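Local coordinates for protein B-agarase (PDB 4BQ2) that hydrolyses beta-linkages of agarose as an exo-acting beta-agarase of glycoside hydrolase family 50, probably shortening the polysaccharide from its chain ends, at residues A356-Y361 with F378-L383; E389-P392 with L396-W399; K501-I506 with G608-V613; A602-W607 with E612-A617. All blocks are in the same frame, centred on the assembly; numbering follows the deposited sequence.

Overall arrangement
Family 50 glycoside hydrolases carry a (beta/alpha)8-barrel catalytic domain, and the four interactions fall into two groups on it, well away from the calcium site of the N-terminal carbohydrate-binding-like region. Interactions 1 and 2 come first along the chain and share the consecutive helices 378-387 and 394-410; their centres are about 14 Å apart, and they touch where Tyr379 and Leu383 meet Trp399. Interactions 3 and 4 both use helix 611-620, share Glu612 and Val613, and have centres about 9 Å apart. Centres of interactions 1 and 3 lie about 41 Å apart, on opposite sides of the chain's centre, so the two pairs of contacts pack separate parts of the catalytic module.

Interaction 1. Residues A356-Y361 with F378-L383; sequences ANHYNY and FYSANL
A beta-hairpin running straight into a helix frames this buried contact: strands 359-362 and 373-376 pair antiparallel, and helix 378-387 starts just after the second of them. His358, the last residue before the first strand, lays its imidazole against the opening turn of that helix, over Ser380 and Ala381. The flat side of the ring does most of the packing. Ala381 CA sits 3.5 Å from the centroid of the His358 ring and only 9° off the ring normal, a CH-pi contact almost centred on the face. Its methyl group lies further out, with Ala381 CB 3.8 Å from His358 CD2. With CG beside the backbone N and anti to the carbonyl carbon (chi1 -56°), the histidine swings its ring toward the helix.

The polar rim of the imidazole is held at both nitrogens. NE2 is hydrogen-bonded to Glu384, one turn further along the same helix, whose carboxylate would probably raise the basicity of the ring. At the other nitrogen the partner is a serine hydroxyl, and either group could be the donor. Two polar partners and the packing of Ala381 over a face together fix the rotation of the imidazole. The main chain adds a further tie, since His358 also pairs with Ser377, which joins strand 373-376 to helix 378-387. Ser380 places its hydroxyl anti to its own backbone N (chi1 -170°), which brings OG within 2.8 Å of His358 ND1 in a hydrogen bond bent to 140°.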
loop_
_atom_site.group_PDB
_atom_site.type_symbol
_atom_site.label_atom_id
_atom_site.label_comp_id
_atom_site.label_asym_id
_atom_site.label_seq_id
_atom_site.Cartn_x
_atom_site.Cartn_y
_atom_site.Cartn_z
ATOM N N ALA A 356 0.736 -12.353 -28.100
ATOM C CA ALA A 356 -0.671 -12.452 -27.698
ATOM C C ALA A 356 -0.904 -13.323 -26.459
ATOM O O ALA A 356 -1.954 -13.239 -25.817
ATOM C CB ALA A 356 -1.556 -12.903 -28.860
ATOM N N ASN A 357 0.072 -14.129 -26.073
ATOM C CA ASN A 357 -0.122 -14.919 -24.855
ATOM C C ASN A 357 -0.030 -14.069 -23.566
ATOM O O ASN A 357 -0.209 -14.583 -22.457
ATOM C CB ASN A 357 0.830 -16.110 -24.811
ATOM C CG ASN A 357 2.275 -15.686 -24.819
ATOM O OD1 ASN A 357 2.775 -15.117 -25.801
ATOM N ND2 ASN A 357 2.956 -15.930 -23.705
ATOM N N HIS A 358 0.228 -12.773 -23.699
ATOM C CA HIS A 358 0.399 -11.947 -22.516
ATOM C C HIS A 358 -0.897 -11.230 -22.133
ATOM O O HIS A 358 -0.920 -10.423 -21.209
ATOM C CB HIS A 358 1.643 -11.041 -22.631
ATOM C CG HIS A 358 2.906 -11.811 -22.901
ATOM N ND1 HIS A 358 3.587 -12.494 -21.913
ATOM C CD2 HIS A 358 3.576 -12.055 -24.051
ATOM C CE1 HIS A 358 4.632 -13.106 -22.441
ATOM N NE2 HIS A 358 4.648 -12.857 -23.738
ATOM N N TYR A 359 -1.973 -11.550 -22.851
ATOM C CA TYR A 359 -3.320 -11.170 -22.443
ATOM C C TYR A 359 -3.733 -11.895 -21.160
ATOM O O TYR A 359 -3.270 -13.003 -20.876
ATOM C CB TYR A 359 -4.329 -11.449 -23.548
ATOM C CG TYR A 359 -4.342 -10.389 -24.633
ATOM C CD1 TYR A 359 -4.798 -9.096 -24.366
ATOM C CD2 TYR A 359 -3.923 -10.686 -25.943
ATOM C CE1 TYR A 359 -4.812 -8.122 -25.358
ATOM C CE2 TYR A 359 -3.936 -9.715 -26.932
ATOM C CZ TYR A 359 -4.390 -8.442 -26.632
ATOM O OH TYR A 359 -4.398 -7.473 -27.622
ATOM N N ASN A 360 -4.596 -11.237 -20.397
ATOM C CA ASN A 360 -5.116 -11.735 -19.131
ATOM C C ASN A 360 -6.617 -11.450 -19.146
ATOM O O ASN A 360 -7.102 -10.624 -19.953
ATOM C CB ASN A 360 -4.423 -10.994 -17.967
ATOM C CG ASN A 360 -4.918 -11.438 -16.587
ATOM O OD1 ASN A 360 -5.282 -12.596 -16.378
ATOM N ND2 ASN A 360 -4.918 -10.511 -15.635
ATOM N N TYR A 361 -7.359 -12.143 -18.290
ATOM C CA TYR A 361 -8.751 -11.780 -18.047
ATOM C C TYR A 361 -9.032 -11.811 -16.546
ATOM O O TYR A 361 -8.765 -12.818 -15.884
ATOM C CB TYR A 361 -9.721 -12.706 -18.785
ATOM C CG TYR A 361 -11.137 -12.180 -18.725
ATOM C CD1 TYR A 361 -11.608 -11.279 -19.691
ATOM C CD2 TYR A 361 -12.000 -12.535 -17.678
ATOM C CE1 TYR A 361 -12.898 -10.776 -19.623
ATOM C CE2 TYR A 361 -13.298 -12.023 -17.607
ATOM C CZ TYR A 361 -13.733 -11.137 -18.581
ATOM O OH TYR A 361 -15.015 -10.615 -18.517
ATOM N N PHE A 378 2.219 -5.948 -20.087
ATOM C CA PHE A 378 3.385 -5.485 -20.827
ATOM C C PHE A 378 4.700 -6.027 -20.228
ATOM O O PHE A 378 5.622 -6.396 -20.969
ATOM C CB PHE A 378 3.394 -3.964 -20.917
ATOM C CG PHE A 378 2.348 -3.429 -21.851
ATOM C CD1 PHE A 378 2.597 -3.362 -23.230
ATOM C CD2 PHE A 378 1.109 -3.009 -21.362
ATOM C CE1 PHE A 378 1.607 -2.877 -24.093
ATOM C CE2 PHE A 378 0.133 -2.522 -22.224
ATOM C CZ PHE A 378 0.384 -2.464 -23.582
ATOM N N TYR A 379 4.774 -6.083 -18.902
ATOM C CA TYR A 379 5.963 -6.668 -18.233
ATOM C C TYR A 379 6.209 -8.112 -18.713
ATOM O O TYR A 379 7.323 -8.472 -19.100
ATOM C CB TYR A 379 5.813 -6.606 -16.692
ATOM C CG TYR A 379 7.017 -7.116 -15.924
ATOM C CD1 TYR A 379 8.094 -6.288 -15.650
ATOM C CD2 TYR A 379 7.072 -8.436 -15.467
ATOM C CE1 TYR A 379 9.200 -6.748 -14.949
ATOM C CE2 TYR A 379 8.179 -8.910 -14.766
ATOM C CZ TYR A 379 9.239 -8.058 -14.517
ATOM O OH TYR A 379 10.330 -8.528 -13.824
ATOM N N SER A 380 5.172 -8.938 -18.690
ATOM C CA SER A 380 5.297 -10.327 -19.162
ATOM C C SER A 380 5.755 -10.384 -20.636
ATOM O O SER A 380 6.674 -11.162 -20.992
ATOM C CB SER A 380 3.979 -11.077 -18.957
ATOM O OG SER A 380 4.148 -12.464 -19.194
ATOM N N ALA A 381 5.172 -9.512 -21.465
ATOM C CA ALA A 381 5.544 -9.416 -22.871
ATOM C C ALA A 381 7.020 -9.038 -22.976
ATOM O O ALA A 381 7.743 -9.599 -23.773
ATOM C CB ALA A 381 4.635 -8.409 -23.607
ATOM N N ASN A 382 7.482 -8.120 -22.132
ATOM C CA ASN A 382 8.883 -7.716 -22.175
ATOM C C ASN A 382 9.825 -8.840 -21.726
ATOM O O ASN A 382 10.957 -8.916 -22.201
ATOM C CB ASN A 382 9.111 -6.408 -21.372
ATOM C CG ASN A 382 8.481 -5.188 -22.045
ATOM O OD1 ASN A 382 8.371 -5.133 -23.286
ATOM N ND2 ASN A 382 8.044 -4.207 -21.240
ATOM N N LEU A 383 9.375 -9.694 -20.799
ATOM C CA LEU A 383 10.168 -10.882 -20.479
ATOM C C LEU A 383 10.351 -11.739 -21.750
ATOM O O LEU A 383 11.456 -12.187 -22.038
ATOM C CB LEU A 383 9.520 -11.720 -19.391
ATOM C CG LEU A 383 9.369 -11.036 -18.019
ATOM C CD1 LEU A 383 8.789 -12.046 -17.052
ATOM C CD2 LEU A 383 10.702 -10.496 -17.506
#

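Interaction 2. Residues E389-P392 with L396-W399; sequences ETYP and LDKW
Both oxygens of the Asp397 carboxylate are engaged: OD2 accepts a hydrogen bond from the phenol of Tyr391, while OD1 forms a salt bridge with Arg400, one turn further along the same helix. The modelled separation of Tyr391 OH and Asp397 OD2 is 2.4 Å, very short for such a bond, and its exact length is therefore doubtful. The oxygen arrives at the edge of the tyrosine ring and in its plane, 3.3 Å from Tyr391 CE1. The two side chains meet at about a right angle, with the carboxylate turned 42° out of the plane of the ring. Tyr391 OH also lies 3.3 Å from Asp397 CB, so the phenol sits beside the root of the aspartate as well as its end.

Tyr391 holds CG between its backbone N and carbonyl carbon (chi1 50°), and from there the ring extends across to the helix. Asp397 stands in the first turn of helix 394-410, where the helix dipole and Arg400 would both tend to stabilise its negative charge. The contact lies at the surface, and Tyr391 and Asp397 also touch a crystal neighbour, which may influence the pose of the phenol. Nearby, Glu389 OE2 accepts from the Gly393 backbone and Thr390 N bonds to Ser394 OG. These bonds hold the short loop against Gly393 and the first residue of the helix, in the helix-turn-helix connection between helices 378-387 and 394-410.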
loop_
_atom_site.group_PDB
_atom_site.type_symbol
_atom_site.label_atom_id
_atom_site.label_comp_id
_atom_site.label_asym_id
_atom_site.label_seq_id
_atom_site.Cartn_x
_atom_site.Cartn_y
_atom_site.Cartn_z
ATOM N N GLU A 389 12.363 -17.534 -26.453
ATOM C CA GLU A 389 11.979 -18.908 -26.098
ATOM C C GLU A 389 12.963 -20.008 -26.529
ATOM O O GLU A 389 13.237 -20.171 -27.722
ATOM C CB GLU A 389 10.599 -19.216 -26.647
ATOM C CG GLU A 389 9.519 -18.402 -25.987
ATOM C CD GLU A 389 8.153 -18.921 -26.332
ATOM O OE1 GLU A 389 7.886 -19.083 -27.537
ATOM O OE2 GLU A 389 7.354 -19.193 -25.417
ATOM N N THR A 390 13.502 -20.738 -25.552
ATOM C CA THR A 390 14.313 -21.942 -25.803
ATOM C C THR A 390 13.448 -23.195 -25.690
ATOM O O THR A 390 13.888 -24.326 -26.005
ATOM C CB THR A 390 15.530 -22.002 -24.851
ATOM O OG1 THR A 390 16.500 -21.048 -25.303
ATOM C CG2 THR A 390 16.197 -23.368 -24.873
ATOM N N TYR A 391 12.228 -22.975 -25.202
ATOM C CA TYR A 391 11.103 -23.914 -25.223
ATOM C C TYR A 391 9.907 -23.027 -24.806
ATOM O O TYR A 391 10.135 -21.869 -24.411
ATOM C CB TYR A 391 11.327 -25.117 -24.257
ATOM C CG TYR A 391 11.728 -24.716 -22.863
ATOM C CD1 TYR A 391 10.764 -24.402 -21.888
ATOM C CD2 TYR A 391 13.071 -24.598 -22.528
ATOM C CE1 TYR A 391 11.155 -24.016 -20.612
ATOM C CE2 TYR A 391 13.473 -24.216 -21.256
ATOM C CZ TYR A 391 12.516 -23.913 -20.319
ATOM O OH TYR A 391 12.950 -23.529 -19.093
ATOM N N PRO A 392 8.649 -23.521 -24.913
ATOM C CA PRO A 392 7.462 -22.743 -24.516
ATOM C C PRO A 392 7.451 -22.227 -23.066
ATOM O O PRO A 392 7.556 -23.008 -22.103
ATOM C CB PRO A 392 6.305 -23.730 -24.742
ATOM C CG PRO A 392 6.787 -24.571 -25.870
ATOM C CD PRO A 392 8.263 -24.758 -25.608
ATOM N N LEU A 396 9.873 -17.413 -18.658
ATOM C CA LEU A 396 9.431 -17.431 -17.235
ATOM C C LEU A 396 10.471 -18.124 -16.370
ATOM O O LEU A 396 10.797 -17.650 -15.283
ATOM C CB LEU A 396 8.072 -18.115 -17.069
ATOM C CG LEU A 396 6.986 -17.474 -17.913
ATOM C CD1 LEU A 396 5.794 -18.413 -17.954
ATOM C CD2 LEU A 396 6.589 -16.110 -17.332
ATOM N N ASP A 397 10.979 -19.274 -16.827
ATOM C CA ASP A 397 12.041 -19.925 -16.093
ATOM C C ASP A 397 13.289 -19.026 -16.007
ATOM O O ASP A 397 13.909 -18.937 -14.948
ATOM C CB ASP A 397 12.395 -21.277 -16.713
ATOM C CG ASP A 397 11.251 -22.266 -16.616
ATOM O OD1 ASP A 397 10.390 -22.133 -15.706
ATOM O OD2 ASP A 397 11.197 -23.158 -17.465
ATOM N N LYS A 398 13.649 -18.373 -17.122
ATOM C CA LYS A 398 14.780 -17.441 -17.107
ATOM C C LYS A 398 14.507 -16.258 -16.169
ATOM O O LYS A 398 15.400 -15.827 -15.408
ATOM C CB LYS A 398 15.033 -16.873 -18.506
ATOM C CG LYS A 398 16.216 -15.909 -18.533
ATOM C CD LYS A 398 17.550 -16.615 -18.322
ATOM C CE LYS A 398 18.754 -15.794 -18.833
ATOM N NZ LYS A 398 19.990 -16.549 -18.476
ATOM N N TRP A 399 13.274 -15.745 -16.200
ATOM C CA TRP A 399 12.923 -14.656 -15.265
ATOM C C TRP A 399 13.150 -15.117 -13.803
ATOM O O TRP A 399 13.729 -14.385 -13.004
ATOM C CB TRP A 399 11.470 -14.205 -15.499
ATOM C CG TRP A 399 10.951 -13.225 -14.461
ATOM C CD1 TRP A 399 11.347 -11.920 -14.263
ATOM C CD2 TRP A 399 9.936 -13.490 -13.505
ATOM N NE1 TRP A 399 10.616 -11.361 -13.225
ATOM C CE2 TRP A 399 9.750 -12.304 -12.742
ATOM C CE3 TRP A 399 9.170 -14.618 -13.200
ATOM C CZ2 TRP A 399 8.819 -12.223 -11.704
ATOM C CZ3 TRP A 399 8.251 -14.550 -12.152
ATOM C CH2 TRP A 399 8.084 -13.335 -11.420
#

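Interaction 3. Residues K501-I506 with G608-V613; sequences KAQYGI and GMPMEV
Tyr504 and Glu612 form the tight half of a contact between a helical kink and a helix start. Tyr504 interrupts the helical path between helices 500-503 and 505-511, while Glu612 belongs to the first turn of helix 611-620, whose N-cap position is taken by Pro610. Both elements lie in the beta-galactosidase-like region of the catalytic module. The phenol donates to the carboxylate, with Tyr504 OH 2.5 Å from Glu612 OE2; OE2 receives it on its syn lone pair, on the side of the other carboxylate oxygen. OE2 lies at the ring edge, in the plane of the phenol, yet the carboxylate itself stands nearly upright to the ring, at 81°. A bend at chi2 of Glu612 (91°) turns the acid toward the tyrosine. Ser572 of helix 565-593 adds a second hydrogen bond to OE2, so a single oxygen ties three chain segments together.

The other half is looser: Gln503, partly exposed, slides past the buried Pro610 in the opposite direction, and their meeting is purely van der Waals. The amide of Gln503 is turned almost perpendicular to the Glu612 carboxylate, and the 4.0 Å between Gln503 OE1 and Glu612 OE1 is no hydrogen bond. Gln503 nonetheless links the two halves: its CG lies over the centre of the Tyr504 ring, 4.0 Å above the plane, and further along the chain its CD reaches to 3.7 Å from Pro610 CB.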
loop_
_atom_site.group_PDB
_atom_site.type_symbol
_atom_site.label_atom_id
_atom_site.label_comp_id
_atom_site.label_asym_id
_atom_site.label_seq_id
_atom_site.Cartn_x
_atom_site.Cartn_y
_atom_site.Cartn_z
ATOM N N LYS A 501 -15.707 5.755 17.322
ATOM C CA LYS A 501 -16.685 4.937 16.618
ATOM C C LYS A 501 -16.140 4.191 15.412
ATOM O O LYS A 501 -16.625 3.074 15.111
ATOM C CB LYS A 501 -17.906 5.752 16.216
ATOM C CG LYS A 501 -18.758 6.145 17.425
ATOM C CD LYS A 501 -20.009 6.857 16.976
ATOM C CE LYS A 501 -20.763 7.436 18.156
ATOM N NZ LYS A 501 -22.070 7.945 17.688
ATOM N N ALA A 502 -15.150 4.777 14.729
ATOM C CA ALA A 502 -14.512 4.080 13.594
ATOM C C ALA A 502 -13.684 2.935 14.156
ATOM O O ALA A 502 -13.743 1.817 13.678
ATOM C CB ALA A 502 -13.635 5.032 12.790
ATOM N N GLN A 503 -12.911 3.235 15.180
ATOM C CA GLN A 503 -12.055 2.231 15.819
ATOM C C GLN A 503 -12.848 0.995 16.292
ATOM O O GLN A 503 -12.402 -0.171 16.123
ATOM C CB GLN A 503 -11.249 2.850 16.966
ATOM C CG GLN A 503 -10.524 1.772 17.775
ATOM C CD GLN A 503 -9.107 2.123 18.195
ATOM O OE1 GLN A 503 -8.759 1.960 19.366
ATOM N NE2 GLN A 503 -8.259 2.532 17.233
ATOM N N TYR A 504 -14.031 1.245 16.841
ATOM C CA TYR A 504 -14.888 0.168 17.370
ATOM C C TYR A 504 -16.010 -0.187 16.409
ATOM O O TYR A 504 -17.109 -0.605 16.809
ATOM C CB TYR A 504 -15.405 0.529 18.787
ATOM C CG TYR A 504 -14.256 0.586 19.756
ATOM C CD1 TYR A 504 -13.512 -0.567 20.049
ATOM C CD2 TYR A 504 -13.841 1.791 20.308
ATOM C CE1 TYR A 504 -12.410 -0.514 20.899
ATOM C CE2 TYR A 504 -12.749 1.857 21.174
ATOM C CZ TYR A 504 -12.044 0.693 21.468
ATOM O OH TYR A 504 -10.963 0.729 22.289
ATOM N N GLY A 505 -15.726 -0.037 15.116
ATOM C CA GLY A 505 -16.753 -0.280 14.103
ATOM C C GLY A 505 -17.297 -1.696 14.082
ATOM O O GLY A 505 -18.479 -1.892 13.816
ATOM N N ILE A 506 -16.443 -2.696 14.337
ATOM C CA ILE A 506 -16.922 -4.096 14.353
ATOM C C ILE A 506 -17.892 -4.347 15.524
ATOM O O ILE A 506 -18.971 -4.884 15.310
ATOM C CB ILE A 506 -15.766 -5.136 14.278
ATOM C CG1 ILE A 506 -15.066 -5.034 12.907
ATOM C CG2 ILE A 506 -16.304 -6.558 14.440
ATOM C CD1 ILE A 506 -13.801 -5.873 12.819
ATOM N N GLY A 608 -5.627 0.161 10.292
ATOM C CA GLY A 608 -6.257 -1.047 10.755
ATOM C C GLY A 608 -5.495 -1.727 11.870
ATOM O O GLY A 608 -5.342 -2.958 11.861
ATOM N N MET A 609 -4.994 -0.960 12.835
ATOM C CA MET A 609 -4.320 -1.621 13.961
ATOM C C MET A 609 -4.750 -1.131 15.372
ATOM O O MET A 609 -3.884 -0.743 16.184
ATOM C CB MET A 609 -2.801 -1.530 13.797
ATOM C CG MET A 609 -2.282 -0.107 13.572
ATOM S SD MET A 609 -0.502 -0.052 13.229
ATOM C CE MET A 609 0.247 -0.335 14.845
ATOM N N PRO A 610 -6.052 -1.180 15.678
ATOM C CA PRO A 610 -6.449 -0.875 17.058
ATOM C C PRO A 610 -5.708 -1.810 18.009
ATOM O O PRO A 610 -5.474 -2.990 17.663
ATOM C CB PRO A 610 -7.939 -1.217 17.096
ATOM C CG PRO A 610 -8.366 -1.484 15.700
ATOM C CD PRO A 610 -7.135 -1.819 14.917
ATOM N N MET A 611 -5.299 -1.287 19.165
ATOM C CA MET A 611 -4.463 -2.059 20.075
ATOM C C MET A 611 -5.063 -3.388 20.522
ATOM O O MET A 611 -4.333 -4.316 20.807
ATOM C CB MET A 611 -4.025 -1.214 21.271
ATOM C CG MET A 611 -2.558 -1.412 21.649
ATOM S SD MET A 611 -1.319 -1.226 20.324
ATOM C CE MET A 611 -0.984 0.533 20.280
ATOM N N GLU A 612 -6.388 -3.489 20.586
ATOM C CA GLU A 612 -7.007 -4.730 21.005
ATOM C C GLU A 612 -6.649 -5.851 20.026
ATOM O O GLU A 612 -6.463 -7.001 20.421
ATOM C CB GLU A 612 -8.530 -4.583 21.099
ATOM C CG GLU A 612 -8.971 -3.666 22.239
ATOM C CD GLU A 612 -9.136 -2.198 21.881
ATOM O OE1 GLU A 612 -8.646 -1.722 20.815
ATOM O OE2 GLU A 612 -9.811 -1.498 22.698
ATOM N N VAL A 613 -6.539 -5.490 18.751
ATOM C CA VAL A 613 -6.270 -6.436 17.688
ATOM C C VAL A 613 -4.775 -6.759 17.646
ATOM O O VAL A 613 -4.381 -7.927 17.419
ATOM C CB VAL A 613 -6.761 -5.857 16.342
ATOM C CG1 VAL A 613 -6.422 -6.800 15.208
ATOM C CG2 VAL A 613 -8.272 -5.672 16.393
#

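Interaction 4. Residues A602-W607 with E612-A617; sequences ARFPDW and EVVKAA
Phe604 projects its ring from the loop segment 602-607 onto the face of helix 611-620 that carries Val613, Val614 and Ala617. At its root, Phe604 CB lies 3.8 Å from CB of Met609, in the loop that leads into the helix. Setting CG beside the backbone N (chi1 -62°) then directs the ring at the helix. On one flank CE1 meets a valine methyl, 3.5 Å from Val613 CG1, an approach that is oblique to the ring. In the (beta/alpha)8 barrel expected of this family, helix 611-620 leads on to strand 624-627, and backbone hydrogen bonds from Phe604 to Ser625 and Asn627 set the segment beside that strand. On the other flank CE2 is 3.7 Å from Ala617 CB and 4.0 Å from Val614 CA; the CG2 methyl of that valine stays slightly more distant. Phe583 of helix 565-593 and Val624 also touch the phenyl group. At the tip, CZ approaches Ala617 CB to 3.6 Å, the methyl lying at the ring edge near its plane, and is 3.8 Å from the carbonyl oxygen of Val613.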
loop_
_atom_site.group_PDB
_atom_site.type_symbol
_atom_site.label_atom_id
_atom_site.label_comp_id
_atom_site.label_asym_id
_atom_site.label_seq_id
_atom_site.Cartn_x
_atom_site.Cartn_y
_atom_site.Cartn_z
ATOM N N ALA A 602 -1.102 -10.882 10.241
ATOM C CA ALA A 602 -2.111 -10.526 9.248
ATOM C C ALA A 602 -1.829 -9.189 8.587
ATOM O O ALA A 602 -2.707 -8.633 7.888
ATOM C CB ALA A 602 -3.517 -10.544 9.880
ATOM N N ARG A 603 -0.603 -8.687 8.796
ATOM C CA ARG A 603 -0.117 -7.480 8.107
ATOM C C ARG A 603 -1.002 -6.245 8.356
ATOM O O ARG A 603 -1.812 -5.827 7.488
ATOM C CB ARG A 603 0.065 -7.779 6.594
ATOM C CG ARG A 603 0.802 -9.110 6.379
ATOM C CD ARG A 603 0.681 -9.628 4.929
ATOM N NE ARG A 603 1.251 -8.697 3.947
ATOM C CZ ARG A 603 2.565 -8.560 3.699
ATOM N NH1 ARG A 603 3.484 -9.287 4.352
ATOM N NH2 ARG A 603 2.966 -7.709 2.763
ATOM N N PHE A 604 -0.809 -5.636 9.519
ATOM C CA PHE A 604 -1.657 -4.502 9.943
ATOM C C PHE A 604 -1.204 -3.217 9.265
ATOM O O PHE A 604 -0.024 -2.836 9.356
ATOM C CB PHE A 604 -1.517 -4.266 11.459
ATOM C CG PHE A 604 -1.964 -5.407 12.322
ATOM C CD1 PHE A 604 -3.229 -5.967 12.173
ATOM C CD2 PHE A 604 -1.139 -5.873 13.346
ATOM C CE1 PHE A 604 -3.657 -6.987 13.009
ATOM C CE2 PHE A 604 -1.557 -6.890 14.186
ATOM C CZ PHE A 604 -2.829 -7.437 14.027
ATOM N N PRO A 605 -2.129 -2.516 8.597
ATOM C CA PRO A 605 -1.801 -1.177 8.095
ATOM C C PRO A 605 -2.040 -0.133 9.178
ATOM O O PRO A 605 -2.625 -0.453 10.239
ATOM C CB PRO A 605 -2.811 -0.973 6.965
ATOM C CG PRO A 605 -4.005 -1.805 7.353
ATOM C CD PRO A 605 -3.537 -2.879 8.349
ATOM N N ASP A 606 -1.633 1.105 8.930
ATOM C CA ASP A 606 -1.888 2.163 9.915
ATOM C C ASP A 606 -3.367 2.479 10.151
ATOM O O ASP A 606 -3.748 2.950 11.208
ATOM C CB ASP A 606 -1.038 3.398 9.628
ATOM C CG ASP A 606 -1.507 4.186 8.435
ATOM O OD1 ASP A 606 -2.236 3.669 7.560
ATOM O OD2 ASP A 606 -1.133 5.369 8.381
ATOM N N TRP A 607 -4.211 2.169 9.180
ATOM C CA TRP A 607 -5.651 2.391 9.319
ATOM C C TRP A 607 -6.380 1.163 9.848
ATOM O O TRP A 607 -7.620 1.097 9.853
ATOM C CB TRP A 607 -6.236 2.893 7.970
ATOM C CG TRP A 607 -5.791 2.083 6.759
ATOM C CD1 TRP A 607 -4.738 2.360 5.934
ATOM C CD2 TRP A 607 -6.395 0.870 6.255
ATOM N NE1 TRP A 607 -4.649 1.400 4.954
ATOM C CE2 TRP A 607 -5.652 0.479 5.122
ATOM C CE3 TRP A 607 -7.490 0.087 6.653
ATOM C CZ2 TRP A 607 -5.959 -0.676 4.367
ATOM C CZ3 TRP A 607 -7.814 -1.082 5.893
ATOM C CH2 TRP A 607 -7.033 -1.440 4.756
ATOM N N GLU A 612 -6.388 -3.489 20.586
ATOM C CA GLU A 612 -7.007 -4.730 21.005
ATOM C C GLU A 612 -6.649 -5.851 20.026
ATOM O O GLU A 612 -6.463 -7.001 20.421
ATOM C CB GLU A 612 -8.530 -4.583 21.099
ATOM C CG GLU A 612 -8.971 -3.666 22.239
ATOM C CD GLU A 612 -9.136 -2.198 21.881
ATOM O OE1 GLU A 612 -8.646 -1.722 20.815
ATOM O OE2 GLU A 612 -9.811 -1.498 22.698
ATOM N N VAL A 613 -6.539 -5.490 18.751
ATOM C CA VAL A 613 -6.270 -6.436 17.688
ATOM C C VAL A 613 -4.775 -6.759 17.646
ATOM O O VAL A 613 -4.381 -7.927 17.419
ATOM C CB VAL A 613 -6.761 -5.857 16.342
ATOM C CG1 VAL A 613 -6.422 -6.800 15.208
ATOM C CG2 VAL A 613 -8.272 -5.672 16.393
ATOM N N VAL A 614 -3.949 -5.746 17.889
ATOM C CA VAL A 614 -2.508 -5.953 17.948
ATOM C C VAL A 614 -2.174 -6.916 19.099
ATOM O O VAL A 614 -1.385 -7.838 18.931
ATOM C CB VAL A 614 -1.735 -4.634 18.136
ATOM C CG1 VAL A 614 -0.251 -4.921 18.162
ATOM C CG2 VAL A 614 -2.025 -3.629 16.999
ATOM N N LYS A 615 -2.805 -6.730 20.254
ATOM C CA LYS A 615 -2.492 -7.603 21.413
ATOM C C LYS A 615 -2.934 -9.053 21.173
ATOM O O LYS A 615 -2.249 -10.005 21.575
ATOM C CB LYS A 615 -3.115 -7.029 22.675
ATOM C CG LYS A 615 -2.356 -5.791 23.159
ATOM C CD LYS A 615 -3.144 -5.030 24.219
ATOM C CE LYS A 615 -2.267 -4.064 24.999
ATOM N NZ LYS A 615 -3.095 -3.235 25.922
ATOM N N ALA A 616 -4.043 -9.206 20.455
ATOM C CA ALA A 616 -4.527 -10.518 20.028
ATOM C C ALA A 616 -3.500 -11.208 19.137
ATOM O O ALA A 616 -3.202 -12.387 19.328
ATOM C CB ALA A 616 -5.889 -10.400 19.322
ATOM N N ALA A 617 -2.938 -10.465 18.180
ATOM C CA ALA A 617 -1.912 -11.003 17.291
ATOM C C ALA A 617 -0.662 -11.373 18.095
ATOM O O ALA A 617 -0.016 -12.399 17.846
ATOM C CB ALA A 617 -1.576 -9.995 16.196
#